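Local coordinates for protein leucyl-trna synthetase (Plasmodium knowlesi, PDB 5FOF) that charges tRNA(Leu) with leucine in the cytosol, its editing domain, the part crystallised, probably hydrolysing mischarged aminoacyl-tRNA, at residues N137-S142 with G153-L158. Sequence-based numbering, arbitrary orientation.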
# COMPACT_ATOMS: atom_id res chain seq x y z
N ASN A 137 13.88 -2.76 8.73
CA ASN A 137 12.96 -2.17 7.79
C ASN A 137 12.45 -0.83 8.28
O ASN A 137 12.10 -0.70 9.45
CB ASN A 137 11.76 -3.11 7.59
CG ASN A 137 12.08 -4.30 6.70
OD1 ASN A 137 13.22 -4.52 6.30
ND2 ASN A 137 11.05 -5.09 6.39
N VAL A 138 12.43 0.16 7.39
CA VAL A 138 11.81 1.46 7.64
C VAL A 138 10.45 1.38 7.00
O VAL A 138 10.35 1.25 5.78
CB VAL A 138 12.60 2.63 7.00
CG1 VAL A 138 11.86 3.95 7.18
CG2 VAL A 138 13.99 2.73 7.61
N TYR A 139 9.40 1.43 7.82
CA TYR A 139 8.04 1.36 7.29
C TYR A 139 7.43 2.74 7.22
O TYR A 139 7.67 3.58 8.08
CB TYR A 139 7.14 0.44 8.10
CG TYR A 139 7.48 -1.02 8.00
CD1 TYR A 139 7.65 -1.64 6.77
CD2 TYR A 139 7.58 -1.80 9.15
CE1 TYR A 139 7.97 -2.99 6.68
CE2 TYR A 139 7.89 -3.15 9.07
CZ TYR A 139 8.09 -3.73 7.84
OH TYR A 139 8.40 -5.07 7.77
N ILE A 140 6.62 2.92 6.18
CA ILE A 140 5.84 4.12 5.97
C ILE A 140 4.36 3.70 5.94
O ILE A 140 3.98 2.81 5.17
CB ILE A 140 6.23 4.80 4.64
CG1 ILE A 140 7.75 5.01 4.59
CG2 ILE A 140 5.50 6.14 4.46
CD1 ILE A 140 8.25 5.82 3.43
N CYS A 141 3.54 4.37 6.76
CA CYS A 141 2.13 4.06 6.86
C CYS A 141 1.36 5.13 7.60
O CYS A 141 1.95 5.94 8.30
CB CYS A 141 1.96 2.78 7.65
SG CYS A 141 2.64 2.96 9.29
N SER A 142 0.03 5.09 7.46
CA SER A 142 -0.88 6.01 8.13
C SER A 142 -0.81 5.94 9.64
O SER A 142 -0.38 4.94 10.22
CB SER A 142 -2.32 5.73 7.75
OG SER A 142 -2.75 4.48 8.24
N GLY A 153 2.52 -7.08 16.20
CA GLY A 153 3.92 -7.43 16.24
C GLY A 153 4.82 -6.96 15.11
O GLY A 153 5.98 -7.39 15.07
N VAL A 154 4.32 -6.09 14.23
CA VAL A 154 5.10 -5.63 13.05
C VAL A 154 6.08 -4.52 13.41
O VAL A 154 7.13 -4.41 12.76
CB VAL A 154 4.20 -5.16 11.87
CG1 VAL A 154 5.03 -4.72 10.66
CG2 VAL A 154 3.26 -6.27 11.44
N ILE A 155 5.75 -3.70 14.41
CA ILE A 155 6.64 -2.65 14.91
C ILE A 155 6.74 -2.72 16.42
O ILE A 155 5.79 -3.14 17.10
CB ILE A 155 6.17 -1.23 14.49
CG1 ILE A 155 4.87 -0.81 15.18
CG2 ILE A 155 6.01 -1.16 12.98
CD1 ILE A 155 4.30 0.51 14.68
N PRO A 156 7.90 -2.29 16.97
CA PRO A 156 8.06 -2.22 18.42
C PRO A 156 7.40 -0.99 19.01
O PRO A 156 7.04 -0.06 18.28
CB PRO A 156 9.58 -2.10 18.59
CG PRO A 156 10.02 -1.34 17.38
CD PRO A 156 9.05 -1.68 16.27
N MET A 157 7.27 -0.98 20.34
CA MET A 157 6.86 0.22 21.08
C MET A 157 8.09 0.81 21.76
O MET A 157 8.96 0.06 22.20
CB MET A 157 5.78 -0.13 22.10
CG MET A 157 4.70 -1.05 21.55
SD MET A 157 3.16 -0.94 22.47
CE MET A 157 2.60 -2.62 22.24
N LEU A 158 8.16 2.14 21.82
CA LEU A 158 9.30 2.87 22.41
C LEU A 158 9.14 3.10 23.91
O LEU A 158 8.05 3.42 24.38
CB LEU A 158 9.49 4.23 21.71
CG LEU A 158 10.69 5.14 22.06
CD1 LEU A 158 12.04 4.48 21.81
CD2 LEU A 158 10.60 6.46 21.27
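Strand residue Y139 meets V154 and I155 of the loop 153-156 with no hydrogen bond between the two backbones, which stay well apart: the nearest CA atoms, those of Y139 and I155, are 8.7 Å from each other. The tyrosine ring spans this gap. The CB of Y139 points toward the loop, and a chi1 of -69°, with CG anti to the carbonyl carbon, presents the CD2-CE2 flank of the ring. V154 supplies the closest touch, its CG1 lying 3.6 Å from CE2 of Y139 in an oblique approach, and the two side chains cross at about a right angle. A chi1 of -179° swings CG1 away from the V154 backbone N, and this is the methyl that meets the ring. I155 adds CG2, which sits near the ring plane at the edge, 4.2 Å from CD2 of Y139. Both methyls thus meet the same CD2-CE2 flank. At the hydroxyl end, ND2 of N137 donates to OH of Y139 at 3.0 Å, a fairly straight bond (160°) with the hydroxyl oxygen close to the plane of the N137 amide. CB of N137 rests 3.7 Å above one ring face, toward its rim. The buried hydroxyl also bonds to the backbone O of F109, while ND2 of N137 pairs with OD1 of N110, so the ring is held at its polar end as well as along its apolar flank. I78 and L80 of strand 76-83 pack on Y139 too. The contact packs the segment after helix 143-151 alongside strand 137-141 of the main mixed sheet of the editing domain, touching it through the Y139 ring; S142 is the N-cap of that intervening helix, and G153, at positive phi, is the C' residue of the Schellman motif that ends it.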